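Local coordinates for protein esterase (Thermotoga maritima, PDB 3DOH) that acts as a thermostable esterase, probably hydrolysing carboxylic esters with an alpha/beta-hydrolase domain that is joined to an immunoglobulin-like domain, at residues 230-235 and 239-244; 179-184 and 191-196; 268-273 and 360-365; 304-309 and 332-337. All coordinates share one frame; numbering follows the deposited sequence.

Contact 1: residues 230-235 and 239-244; sequences LFTDRE and NPEKPL
Thr232 and Glu241 face each other across a surface loop of the alpha/beta-hydrolase domain, the irregular chain between strand 215-219 and helix 242-257. Their side chains approach from opposite directions, and their CA atoms are 8.1 Å apart, so the join is small and made by two side chains alone. The glutamate extends first, with CG anti to the backbone N (chi1 -167°), then bends at chi2 (68°), which swings the carboxylate round to the threonine. In Thr232 the hydroxyl branch is the one turned to the carboxylate: OG1 stands between the backbone N and the carbonyl carbon, chi1 53°. In the model OG1 and OE1 are nearer than such atoms can really be, so the exact geometry of this polar meeting is doubtful and no bond can be read from it. Two polar residues suit a partly exposed site of this kind. Glu241 also occupies the N-cap position of helix 242-257, where a negative charge would be expected to suit the positive end of the helix dipole. Both side chains touch Ser225 as well, and Glu241 touches Thr229, which ties the helix start to the preceding loop. Thr229 also takes part through its hydroxyl, Asn239 N being hydrogen-bonded to Thr229 OG1.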
loop_
_atom_site.group_PDB
_atom_site.type_symbol
_atom_site.label_atom_id
_atom_site.label_comp_id
_atom_site.label_asym_id
_atom_site.label_seq_id
_atom_site.Cartn_x
_atom_site.Cartn_y
_atom_site.Cartn_z
ATOM N N LEU A 230 -8.450 -44.636 20.203
ATOM C CA LEU A 230 -7.386 -43.783 19.672
ATOM C C LEU A 230 -6.547 -43.266 20.842
ATOM O O LEU A 230 -5.374 -43.645 20.986
ATOM C CB LEU A 230 -7.995 -42.616 18.846
ATOM C CG LEU A 230 -7.172 -41.440 18.264
ATOM C CD1 LEU A 230 -6.194 -41.899 17.181
ATOM C CD2 LEU A 230 -8.080 -40.348 17.702
ATOM N N PHE A 231 -7.182 -42.433 21.675
ATOM C CA PHE A 231 -6.595 -41.830 22.877
ATOM C C PHE A 231 -6.614 -42.761 24.129
ATOM O O PHE A 231 -6.172 -42.365 25.214
ATOM C CB PHE A 231 -7.294 -40.488 23.193
ATOM C CG PHE A 231 -7.103 -39.412 22.136
ATOM C CD1 PHE A 231 -8.113 -39.116 21.233
ATOM C CD2 PHE A 231 -5.917 -38.667 22.069
ATOM C CE1 PHE A 231 -7.944 -38.104 20.259
ATOM C CE2 PHE A 231 -5.736 -37.653 21.100
ATOM C CZ PHE A 231 -6.752 -37.379 20.192
ATOM N N THR A 232 -7.109 -43.988 23.984
ATOM C CA THR A 232 -7.161 -44.919 25.111
ATOM C C THR A 232 -6.452 -46.234 24.810
ATOM O O THR A 232 -6.937 -47.299 25.201
ATOM C CB THR A 232 -8.613 -45.241 25.521
ATOM O OG1 THR A 232 -9.350 -45.681 24.367
ATOM C CG2 THR A 232 -9.297 -44.022 26.175
ATOM N N ASP A 233 -5.318 -46.136 24.106
ATOM C CA ASP A 233 -4.485 -47.284 23.727
ATOM C C ASP A 233 -3.445 -46.937 22.640
ATOM O O ASP A 233 -3.794 -46.390 21.594
ATOM C CB ASP A 233 -5.359 -48.451 23.266
ATOM C CG ASP A 233 -4.567 -49.727 23.061
ATOM O OD1 ASP A 233 -3.342 -49.715 23.308
ATOM O OD2 ASP A 233 -5.168 -50.743 22.653
ATOM N N ARG A 234 -2.176 -47.259 22.899
ATOM C CA ARG A 234 -1.107 -47.296 21.858
ATOM C C ARG A 234 -0.807 -48.753 21.441
ATOM O O ARG A 234 0.251 -49.326 21.764
ATOM C CB ARG A 234 0.178 -46.496 22.263
ATOM C CG ARG A 234 1.367 -46.526 21.223
ATOM C CD ARG A 234 1.974 -45.130 20.818
ATOM N NE ARG A 234 2.997 -44.554 21.727
ATOM C CZ ARG A 234 4.321 -44.468 21.482
ATOM N NH1 ARG A 234 4.864 -44.944 20.356
ATOM N NH2 ARG A 234 5.124 -43.910 22.388
ATOM N N GLU A 235 -1.772 -49.337 20.732
ATOM C CA GLU A 235 -1.602 -50.626 20.071
ATOM C C GLU A 235 -2.381 -50.684 18.753
ATOM O O GLU A 235 -1.789 -50.843 17.685
ATOM C CB GLU A 235 -2.045 -51.763 20.994
ATOM C CG GLU A 235 -1.253 -53.049 20.818
ATOM C CD GLU A 235 -1.743 -53.880 19.649
ATOM O OE1 GLU A 235 -2.974 -54.015 19.487
ATOM O OE2 GLU A 235 -0.896 -54.400 18.892
ATOM N N ASN A 239 -10.559 -49.868 17.664
ATOM C CA ASN A 239 -11.649 -50.507 18.372
ATOM C C ASN A 239 -12.634 -49.507 18.957
ATOM O O ASN A 239 -12.262 -48.377 19.250
ATOM C CB ASN A 239 -11.097 -51.403 19.479
ATOM C CG ASN A 239 -10.890 -52.837 19.018
ATOM O OD1 ASN A 239 -11.861 -53.563 18.760
ATOM N ND2 ASN A 239 -9.619 -53.256 18.902
ATOM N N PRO A 240 -13.898 -49.933 19.143
ATOM C CA PRO A 240 -14.934 -49.048 19.684
ATOM C C PRO A 240 -14.705 -48.811 21.146
ATOM O O PRO A 240 -14.509 -49.760 21.882
ATOM C CB PRO A 240 -16.230 -49.854 19.496
ATOM C CG PRO A 240 -15.800 -51.286 19.409
ATOM C CD PRO A 240 -14.406 -51.293 18.856
ATOM N N GLU A 241 -14.707 -47.556 21.557
ATOM C CA GLU A 241 -14.628 -47.226 22.957
ATOM C C GLU A 241 -16.036 -46.962 23.496
ATOM O O GLU A 241 -17.009 -46.858 22.727
ATOM C CB GLU A 241 -13.713 -46.025 23.159
ATOM C CG GLU A 241 -13.293 -45.749 24.629
ATOM C CD GLU A 241 -12.367 -46.833 25.187
ATOM O OE1 GLU A 241 -11.219 -46.914 24.691
ATOM O OE2 GLU A 241 -12.798 -47.587 26.105
ATOM N N LYS A 242 -16.153 -46.881 24.816
ATOM C CA LYS A 242 -17.456 -46.708 25.471
ATOM C C LYS A 242 -18.259 -45.587 24.853
ATOM O O LYS A 242 -19.453 -45.783 24.577
ATOM C CB LYS A 242 -17.316 -46.461 26.975
ATOM C CG LYS A 242 -17.199 -47.708 27.804
ATOM C CD LYS A 242 -16.222 -47.474 28.949
ATOM C CE LYS A 242 -16.011 -48.714 29.823
ATOM N NZ LYS A 242 -15.794 -49.971 29.031
ATOM N N PRO A 243 -17.640 -44.403 24.662
ATOM C CA PRO A 243 -18.421 -43.346 24.061
ATOM C C PRO A 243 -19.051 -43.715 22.716
ATOM O O PRO A 243 -20.221 -43.463 22.528
ATOM C CB PRO A 243 -17.418 -42.208 23.943
ATOM C CG PRO A 243 -16.474 -42.412 25.050
ATOM C CD PRO A 243 -16.294 -43.918 25.029
ATOM N N LEU A 244 -18.324 -44.345 21.811
ATOM C CA LEU A 244 -18.915 -44.769 20.551
ATOM C C LEU A 244 -20.021 -45.741 20.837
ATOM O O LEU A 244 -21.108 -45.598 20.300
ATOM C CB LEU A 244 -17.895 -45.455 19.651
ATOM C CG LEU A 244 -17.960 -45.414 18.105
ATOM C CD1 LEU A 244 -17.299 -46.672 17.544
ATOM C CD2 LEU A 244 -19.339 -45.276 17.487
#

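Contact 2: residues 179-184 and 191-196; sequences FLHGAG and YLQVAG. With SO4 (sulfate ion), chain C.
Phe179 and His181 both turn toward Gln193, where a strand end meets a short, irregular helical turn. This is the close-packed part. The phenyl ring offers its edge to the glutamine backbone, with Phe179 CE2 3.2 Å from Gln193 O and the oxygen near the ring plane; a C-H edge can suit a carbonyl oxygen. The imidazole crosses the Gln193 side chain at a slant, its plane 61° from the amide, and His181 CB comes 3.7 Å from Gln193 CB. A hydrogen bond from His181 ND1 to Gly182 O (2.7 Å, 160°) runs almost in the ring plane and fixes the ring's rotation, while NE2 is engaged by Cys221 N. Gln193 bends at chi2 (-81°), turning its NE2 to Asn190 OD1 and Ala218 O.

Farther along the packing thins: Leu192 CD2 is 4.4 Å from Gly184 O, beside a partly exposed glycine. On this His-Gly-Ala-Gly loop, Ala183 N donates to O3 of a sulfate (2.6 Å), probably a crystallisation ion, in a way consistent with an oxyanion hole.

In the central sheet Phe179 pairs with Leu217 of strand 215-219 and Leu180 with Thr268 of strand 264-270; Leu180 packs on helix 272-283, and Val194 touches Arg161 of strand 157-163.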
loop_
_atom_site.group_PDB
_atom_site.type_symbol
_atom_site.label_atom_id
_atom_site.label_comp_id
_atom_site.label_asym_id
_atom_site.label_seq_id
_atom_site.Cartn_x
_atom_site.Cartn_y
_atom_site.Cartn_z
ATOM N N PHE A 179 -23.254 -37.054 13.716
ATOM C CA PHE A 179 -21.943 -36.415 13.628
ATOM C C PHE A 179 -21.047 -36.719 14.836
ATOM O O PHE A 179 -21.438 -36.474 16.008
ATOM C CB PHE A 179 -22.096 -34.885 13.481
ATOM C CG PHE A 179 -20.785 -34.127 13.641
ATOM C CD1 PHE A 179 -19.707 -34.373 12.776
ATOM C CD2 PHE A 179 -20.615 -33.211 14.674
ATOM C CE1 PHE A 179 -18.487 -33.717 12.936
ATOM C CE2 PHE A 179 -19.395 -32.558 14.841
ATOM C CZ PHE A 179 -18.323 -32.824 13.965
ATOM N N LEU A 180 -19.842 -37.219 14.566
ATOM C CA LEU A 180 -18.860 -37.408 15.639
ATOM C C LEU A 180 -17.778 -36.341 15.595
ATOM O O LEU A 180 -17.013 -36.259 14.622
ATOM C CB LEU A 180 -18.216 -38.768 15.530
ATOM C CG LEU A 180 -19.175 -39.942 15.449
ATOM C CD1 LEU A 180 -18.353 -41.235 15.173
ATOM C CD2 LEU A 180 -20.051 -40.046 16.731
ATOM N N HIS A 181 -17.693 -35.525 16.647
ATOM C CA HIS A 181 -16.747 -34.404 16.674
ATOM C C HIS A 181 -15.305 -34.860 16.927
ATOM O O HIS A 181 -15.038 -36.026 17.269
ATOM C CB HIS A 181 -17.163 -33.450 17.758
ATOM C CG HIS A 181 -17.032 -34.039 19.115
ATOM N ND1 HIS A 181 -15.806 -34.237 19.713
ATOM C CD2 HIS A 181 -17.957 -34.545 19.964
ATOM C CE1 HIS A 181 -15.985 -34.802 20.893
ATOM N NE2 HIS A 181 -17.279 -35.005 21.069
ATOM N N GLY A 182 -14.377 -33.917 16.792
ATOM C CA GLY A 182 -12.947 -34.192 16.928
ATOM C C GLY A 182 -12.489 -34.024 18.368
ATOM O O GLY A 182 -13.277 -33.587 19.214
ATOM N N ALA A 183 -11.218 -34.338 18.642
ATOM C CA ALA A 183 -10.676 -34.303 19.998
ATOM C C ALA A 183 -10.986 -33.011 20.697
ATOM O O ALA A 183 -11.420 -33.024 21.848
ATOM C CB ALA A 183 -9.194 -34.560 20.006
ATOM N N GLY A 184 -10.793 -31.897 19.999
ATOM C CA GLY A 184 -10.851 -30.593 20.649
ATOM C C GLY A 184 -12.218 -30.240 21.178
ATOM O O GLY A 184 -12.343 -29.439 22.088
ATOM N N TYR A 191 -22.052 -28.432 24.086
ATOM C CA TYR A 191 -22.128 -27.283 23.186
ATOM C C TYR A 191 -21.030 -27.343 22.137
ATOM O O TYR A 191 -21.281 -27.245 20.935
ATOM C CB TYR A 191 -22.030 -25.977 23.976
ATOM C CG TYR A 191 -22.491 -24.759 23.208
ATOM C CD1 TYR A 191 -23.782 -24.268 23.357
ATOM C CD2 TYR A 191 -21.637 -24.101 22.333
ATOM C CE1 TYR A 191 -24.209 -23.156 22.656
ATOM C CE2 TYR A 191 -22.055 -22.987 21.629
ATOM C CZ TYR A 191 -23.341 -22.520 21.794
ATOM O OH TYR A 191 -23.762 -21.412 21.094
ATOM N N LEU A 192 -19.808 -27.506 22.620
ATOM C CA LEU A 192 -18.610 -27.632 21.783
ATOM C C LEU A 192 -18.784 -28.377 20.472
ATOM O O LEU A 192 -18.339 -27.879 19.429
ATOM C CB LEU A 192 -17.506 -28.292 22.578
ATOM C CG LEU A 192 -16.301 -27.413 22.892
ATOM C CD1 LEU A 192 -16.549 -25.893 22.751
ATOM C CD2 LEU A 192 -15.814 -27.775 24.274
ATOM N N GLN A 193 -19.452 -29.531 20.523
ATOM C CA GLN A 193 -19.431 -30.498 19.406
ATOM C C GLN A 193 -20.336 -30.055 18.269
ATOM O O GLN A 193 -20.358 -30.632 17.157
ATOM C CB GLN A 193 -19.748 -31.935 19.891
ATOM C CG GLN A 193 -21.216 -32.314 20.039
ATOM C CD GLN A 193 -21.832 -31.823 21.335
ATOM O OE1 GLN A 193 -21.256 -30.976 22.029
ATOM N NE2 GLN A 193 -23.012 -32.352 21.675
ATOM N N VAL A 194 -21.057 -28.987 18.563
ATOM C CA VAL A 194 -22.025 -28.460 17.662
ATOM C C VAL A 194 -21.560 -27.046 17.245
ATOM O O VAL A 194 -22.121 -26.441 16.341
ATOM C CB VAL A 194 -23.431 -28.568 18.364
ATOM C CG1 VAL A 194 -24.105 -27.227 18.604
ATOM C CG2 VAL A 194 -24.338 -29.576 17.666
ATOM N N ALA A 195 -20.512 -26.531 17.866
ATOM C CA ALA A 195 -20.120 -25.173 17.619
ATOM C C ALA A 195 -18.704 -25.066 17.045
ATOM O O ALA A 195 -18.331 -24.055 16.440
ATOM C CB ALA A 195 -20.220 -24.392 18.877
ATOM N N GLY A 196 -17.913 -26.108 17.226
ATOM C CA GLY A 196 -16.516 -26.063 16.802
ATOM C C GLY A 196 -16.320 -25.999 15.300
ATOM O O GLY A 196 -15.328 -25.455 14.848
HETATM S S SO4 C . -9.152 -32.787 16.501
HETATM O O1 SO4 C . -8.270 -32.347 17.583
HETATM O O2 SO4 C . -10.317 -31.856 16.492
HETATM O O3 SO4 C . -9.502 -34.210 16.726
HETATM O O4 SO4 C . -8.452 -32.715 15.236
#

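Contact 3: residues 268-273 and 360-365; sequences TGLSMG and GSWIPT. With SO4 (sulfate ion), chain C.
Leu270 and Trp362 meet because both hold CG between the backbone N and the carbonyl carbon, with chi1 53° and 50°, which tips leucine branch and indole over one another. Leu270 CG sits 3.6 Å above one face of the indole, offset toward its rim, and Leu270 CB reaches Trp362 CE3 at 3.6 Å. The opposite face is backed by Gly360, whose CA lies 3.4 Å from the ring plane, so the flat side chain is held between a branched aliphatic residue and a bare backbone. Ser271 adds a looser touch, its CB 4.2 Å from Trp362 CZ3.

Ser271 occupies the turn between strand 264-270 and helix 272-283, in a Gly-Leu-Ser-Met-Gly sequence that fits a nucleophile elbow. Its positive phi of 68° agrees with that, and the glycines on both sides have no CB to collide with the tight backbone. Ser271 OG is hydrogen-bonded to His359 NE2 and lies 2.6 Å from sulfate O4; Ser271, His359 and Asp319 probably form the catalytic triad. Trp362 also packs edge-to-face with His359, and an alanine in its place would probably open a gap above Leu270 and let the histidine ring turn more easily. Thr365 OG1 donates to Ser361 O at 2.6 Å, linking residues four apart within 361-365.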
loop_
_atom_site.group_PDB
_atom_site.type_symbol
_atom_site.label_atom_id
_atom_site.label_comp_id
_atom_site.label_asym_id
_atom_site.label_seq_id
_atom_site.Cartn_x
_atom_site.Cartn_y
_atom_site.Cartn_z
ATOM N N THR A 268 -20.882 -39.141 9.741
ATOM C CA THR A 268 -19.691 -38.411 9.413
ATOM C C THR A 268 -19.073 -37.852 10.695
ATOM O O THR A 268 -19.771 -37.630 11.694
ATOM C CB THR A 268 -19.979 -37.247 8.375
ATOM O OG1 THR A 268 -18.762 -36.516 8.089
ATOM C CG2 THR A 268 -21.036 -36.291 8.912
ATOM N N GLY A 269 -17.766 -37.631 10.649
ATOM C CA GLY A 269 -17.036 -37.017 11.720
ATOM C C GLY A 269 -15.637 -36.713 11.215
ATOM O O GLY A 269 -15.238 -37.193 10.161
ATOM N N LEU A 270 -14.897 -35.907 11.968
ATOM C CA LEU A 270 -13.578 -35.459 11.538
ATOM C C LEU A 270 -12.519 -35.817 12.573
ATOM O O LEU A 270 -12.749 -35.699 13.777
ATOM C CB LEU A 270 -13.580 -33.950 11.288
ATOM C CG LEU A 270 -14.094 -33.073 12.432
ATOM C CD1 LEU A 270 -15.607 -33.182 12.555
ATOM C CD2 LEU A 270 -13.418 -33.447 13.742
ATOM N N SER A 271 -11.356 -36.255 12.100
ATOM C CA SER A 271 -10.193 -36.396 12.965
ATOM C C SER A 271 -10.446 -37.538 13.967
ATOM O O SER A 271 -10.570 -38.683 13.538
ATOM C CB SER A 271 -9.909 -35.056 13.633
ATOM O OG SER A 271 -8.697 -35.118 14.333
ATOM N N MET A 272 -10.588 -37.250 15.263
ATOM C CA MET A 272 -10.999 -38.295 16.235
ATOM C C MET A 272 -12.378 -38.837 15.853
ATOM O O MET A 272 -12.672 -40.036 15.996
ATOM C CB MET A 272 -10.975 -37.748 17.681
ATOM C CG MET A 272 -11.309 -38.745 18.808
ATOM S SD MET A 272 -11.696 -37.960 20.416
ATOM C CE MET A 272 -13.366 -37.280 20.235
ATOM N N GLY A 273 -13.209 -37.948 15.318
ATOM C CA GLY A 273 -14.528 -38.340 14.790
ATOM C C GLY A 273 -14.460 -39.078 13.455
ATOM O O GLY A 273 -15.440 -39.744 13.054
ATOM N N GLY A 360 -7.580 -29.034 9.343
ATOM C CA GLY A 360 -9.003 -28.744 9.233
ATOM C C GLY A 360 -9.707 -29.073 7.928
ATOM O O GLY A 360 -10.570 -28.325 7.479
ATOM N N SER A 361 -9.400 -30.206 7.318
ATOM C CA SER A 361 -9.971 -30.503 6.013
ATOM C C SER A 361 -11.481 -30.658 6.065
ATOM O O SER A 361 -12.130 -30.818 5.024
ATOM C CB SER A 361 -9.308 -31.718 5.361
ATOM O OG SER A 361 -9.168 -32.786 6.273
ATOM N N TRP A 362 -12.050 -30.623 7.269
ATOM C CA TRP A 362 -13.503 -30.738 7.397
ATOM C C TRP A 362 -14.178 -29.449 6.894
ATOM O O TRP A 362 -15.350 -29.455 6.466
ATOM C CB TRP A 362 -13.882 -31.042 8.831
ATOM C CG TRP A 362 -13.251 -30.124 9.867
ATOM C CD1 TRP A 362 -13.722 -28.891 10.278
ATOM C CD2 TRP A 362 -12.056 -30.370 10.636
ATOM N NE1 TRP A 362 -12.879 -28.359 11.247
ATOM C CE2 TRP A 362 -11.859 -29.246 11.488
ATOM C CE3 TRP A 362 -11.146 -31.426 10.697
ATOM C CZ2 TRP A 362 -10.778 -29.156 12.388
ATOM C CZ3 TRP A 362 -10.054 -31.332 11.602
ATOM C CH2 TRP A 362 -9.898 -30.209 12.442
ATOM N N ILE A 363 -13.411 -28.360 6.920
ATOM C CA ILE A 363 -13.880 -27.045 6.470
ATOM C C ILE A 363 -14.297 -26.971 4.985
ATOM O O ILE A 363 -15.427 -26.635 4.693
ATOM C CB ILE A 363 -12.837 -25.974 6.792
ATOM C CG1 ILE A 363 -12.726 -25.819 8.320
ATOM C CG2 ILE A 363 -13.183 -24.676 6.076
ATOM C CD1 ILE A 363 -11.384 -25.274 8.818
ATOM N N PRO A 364 -13.414 -27.294 4.035
ATOM C CA PRO A 364 -14.000 -27.287 2.695
ATOM C C PRO A 364 -15.011 -28.388 2.491
ATOM O O PRO A 364 -15.894 -28.273 1.626
ATOM C CB PRO A 364 -12.812 -27.555 1.772
ATOM C CG PRO A 364 -11.699 -27.912 2.634
ATOM C CD PRO A 364 -11.985 -27.614 4.037
ATOM N N THR A 365 -14.874 -29.474 3.243
ATOM C CA THR A 365 -15.683 -30.652 2.981
ATOM C C THR A 365 -17.139 -30.366 3.280
ATOM O O THR A 365 -17.982 -30.621 2.438
ATOM C CB THR A 365 -15.174 -31.820 3.795
ATOM O OG1 THR A 365 -13.820 -32.043 3.412
ATOM C CG2 THR A 365 -15.969 -33.047 3.541
HETATM S S SO4 C . -9.152 -32.787 16.501
HETATM O O1 SO4 C . -8.270 -32.347 17.583
HETATM O O2 SO4 C . -10.317 -31.856 16.492
HETATM O O3 SO4 C . -9.502 -34.210 16.726
HETATM O O4 SO4 C . -8.452 -32.715 15.236
#

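Contact 4: residues 304-309 and 332-337; sequences ERIKDI and KKLAEI
Ile306 and Leu334 form the buried apolar part, their side chains crossing at about a right angle with Ile306 CD1 3.9 Å from Leu334 CD2. Branched aliphatic residues suit this spot, where a loop lies against a helix. Toward the surface Ile337 meets the aliphatic chain of Lys307 and the carboxylate of Glu304. Lys307 starts extended, CG anti to its backbone N (chi1 169°), and lays its CD 3.8 Å from Ile337 CG2, while its later bends carry the ammonium elsewhere. Glu304 brings OE1 to 3.8 Å from Ile337 CG1. A serine in place of Ile337 would probably leave the Lys307 chain without its apolar partner and the Glu304 carboxylate freer to turn.

Charges contribute little across the join. Lys307 NZ and Asp308 OD2 make a long salt bridge of 4.0 Å within the loop. The backbone gives the loop its shape: a type I turn from Ile306 to Ile309, closed by Ile309 N to Ile306 O at 2.9 Å.

The loop runs from strand 290-294 into strand 311-316, and helix 325-336 joins that strand to its parallel neighbour 341-346 in a beta-alpha-beta unit. Ile306 also rests on Trp278, Ile281 and Met282 of helix 272-283, and Leu334 on Val303.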
loop_
_atom_site.group_PDB
_atom_site.type_symbol
_atom_site.label_atom_id
_atom_site.label_comp_id
_atom_site.label_asym_id
_atom_site.label_seq_id
_atom_site.Cartn_x
_atom_site.Cartn_y
_atom_site.Cartn_z
ATOM N N GLU A 304 -13.801 -55.380 4.259
ATOM C CA GLU A 304 -14.644 -56.319 3.555
ATOM C C GLU A 304 -16.093 -56.224 4.045
ATOM O O GLU A 304 -17.016 -56.393 3.266
ATOM C CB GLU A 304 -14.068 -57.741 3.710
ATOM C CG GLU A 304 -14.656 -58.767 2.732
ATOM C CD GLU A 304 -14.225 -58.558 1.273
ATOM O OE1 GLU A 304 -13.006 -58.535 1.018
ATOM O OE2 GLU A 304 -15.103 -58.432 0.390
ATOM N N ARG A 305 -16.288 -55.938 5.328
ATOM C CA ARG A 305 -17.630 -55.796 5.891
ATOM C C ARG A 305 -18.330 -54.550 5.367
ATOM O O ARG A 305 -19.558 -54.465 5.416
ATOM C CB ARG A 305 -17.557 -55.650 7.401
ATOM C CG ARG A 305 -16.322 -56.227 7.996
ATOM C CD ARG A 305 -16.304 -55.978 9.461
ATOM N NE ARG A 305 -15.628 -57.058 10.160
ATOM C CZ ARG A 305 -15.607 -57.183 11.480
ATOM N NH1 ARG A 305 -16.210 -56.293 12.253
ATOM N NH2 ARG A 305 -14.969 -58.197 12.025
ATOM N N ILE A 306 -17.542 -53.571 4.916
ATOM C CA ILE A 306 -18.086 -52.275 4.511
ATOM C C ILE A 306 -18.108 -52.171 2.992
ATOM O O ILE A 306 -18.474 -51.131 2.431
ATOM C CB ILE A 306 -17.369 -51.034 5.183
ATOM C CG1 ILE A 306 -15.864 -51.070 4.993
ATOM C CG2 ILE A 306 -17.661 -50.952 6.663
ATOM C CD1 ILE A 306 -15.201 -49.694 5.073
ATOM N N LYS A 307 -17.747 -53.278 2.341
ATOM C CA LYS A 307 -17.693 -53.344 0.893
ATOM C C LYS A 307 -18.905 -52.643 0.214
ATOM O O LYS A 307 -18.758 -51.998 -0.810
ATOM C CB LYS A 307 -17.538 -54.809 0.443
ATOM C CG LYS A 307 -17.738 -55.048 -1.085
ATOM C CD LYS A 307 -17.038 -56.296 -1.617
ATOM C CE LYS A 307 -17.609 -57.606 -1.051
ATOM N NZ LYS A 307 -19.075 -57.850 -1.316
ATOM N N ASP A 308 -20.093 -52.752 0.798
ATOM C CA ASP A 308 -21.312 -52.243 0.164
ATOM C C ASP A 308 -21.801 -50.909 0.669
ATOM O O ASP A 308 -22.794 -50.420 0.140
ATOM C CB ASP A 308 -22.483 -53.214 0.333
ATOM C CG ASP A 308 -22.310 -54.487 -0.444
ATOM O OD1 ASP A 308 -23.163 -55.391 -0.234
ATOM O OD2 ASP A 308 -21.341 -54.597 -1.251
ATOM N N ILE A 309 -21.142 -50.333 1.671
ATOM C CA ILE A 309 -21.500 -48.999 2.151
ATOM C C ILE A 309 -20.880 -47.871 1.303
ATOM O O ILE A 309 -19.659 -47.789 1.175
ATOM C CB ILE A 309 -21.133 -48.847 3.629
ATOM C CG1 ILE A 309 -21.735 -50.018 4.413
ATOM C CG2 ILE A 309 -21.630 -47.511 4.175
ATOM C CD1 ILE A 309 -21.340 -50.067 5.877
ATOM N N LYS A 332 -7.620 -47.246 -0.933
ATOM C CA LYS A 332 -6.975 -48.212 -1.841
ATOM C C LYS A 332 -7.649 -49.563 -1.774
ATOM O O LYS A 332 -8.056 -50.107 -2.811
ATOM C CB LYS A 332 -5.493 -48.388 -1.530
ATOM C CG LYS A 332 -4.638 -48.951 -2.672
ATOM C CD LYS A 332 -3.144 -48.984 -2.234
ATOM C CE LYS A 332 -2.144 -49.374 -3.345
ATOM N NZ LYS A 332 -2.585 -50.529 -4.162
ATOM N N LYS A 333 -7.783 -50.088 -0.559
ATOM C CA LYS A 333 -8.339 -51.423 -0.342
ATOM C C LYS A 333 -9.810 -51.430 -0.743
ATOM O O LYS A 333 -10.247 -52.285 -1.529
ATOM C CB LYS A 333 -8.131 -51.831 1.136
ATOM C CG LYS A 333 -8.524 -53.248 1.531
ATOM C CD LYS A 333 -7.660 -54.318 0.845
ATOM C CE LYS A 333 -8.156 -55.748 1.163
ATOM N NZ LYS A 333 -7.358 -56.747 0.408
ATOM N N LEU A 334 -10.564 -50.457 -0.233
ATOM C CA LEU A 334 -11.967 -50.334 -0.605
ATOM C C LEU A 334 -12.123 -50.474 -2.111
ATOM O O LEU A 334 -12.903 -51.285 -2.594
ATOM C CB LEU A 334 -12.539 -48.986 -0.162
ATOM C CG LEU A 334 -13.445 -48.969 1.068
ATOM C CD1 LEU A 334 -14.478 -50.106 1.050
ATOM C CD2 LEU A 334 -12.558 -49.093 2.259
ATOM N N ALA A 335 -11.350 -49.670 -2.833
ATOM C CA ALA A 335 -11.384 -49.648 -4.277
ATOM C C ALA A 335 -11.110 -51.018 -4.921
ATOM O O ALA A 335 -11.825 -51.418 -5.839
ATOM C CB ALA A 335 -10.410 -48.604 -4.788
ATOM N N GLU A 336 -10.094 -51.745 -4.441
ATOM C CA GLU A 336 -9.658 -52.936 -5.170
ATOM C C GLU A 336 -10.512 -54.152 -4.864
ATOM O O GLU A 336 -10.364 -55.209 -5.469
ATOM C CB GLU A 336 -8.177 -53.214 -4.958
ATOM C CG GLU A 336 -7.762 -53.609 -3.592
ATOM C CD GLU A 336 -6.324 -53.213 -3.324
ATOM O OE1 GLU A 336 -5.579 -53.051 -4.307
ATOM O OE2 GLU A 336 -5.925 -53.053 -2.148
ATOM N N ILE A 337 -11.446 -53.976 -3.957
ATOM C CA ILE A 337 -12.277 -55.040 -3.483
ATOM C C ILE A 337 -13.695 -54.874 -4.039
ATOM O O ILE A 337 -14.575 -55.718 -3.794
ATOM C CB ILE A 337 -12.166 -55.064 -1.931
ATOM C CG1 ILE A 337 -11.253 -56.207 -1.441
ATOM C CG2 ILE A 337 -13.527 -54.878 -1.189
ATOM C CD1 ILE A 337 -11.072 -57.452 -2.360
#

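Overall arrangement
Following the chain from the N terminus, contact 2 comes first and closes a short loop after strand 174-180. Contact 1 follows in series, closing the tight loop before helix 242-257. Contact 3 then spans the longest stretch, bringing the chain after strand 341-346 back to the end of strand 264-270, and contact 4 is nested inside it; none cross. Contacts 2 and 3 are about 10 Å apart between centres, reach neighbouring strands of one sheet and share the sulfate. Contact 1 joins this group through Phe231, which packs on Ala183 and Met272. Contact 4 touches none of the others, its centre about 21 Å from that of contact 3.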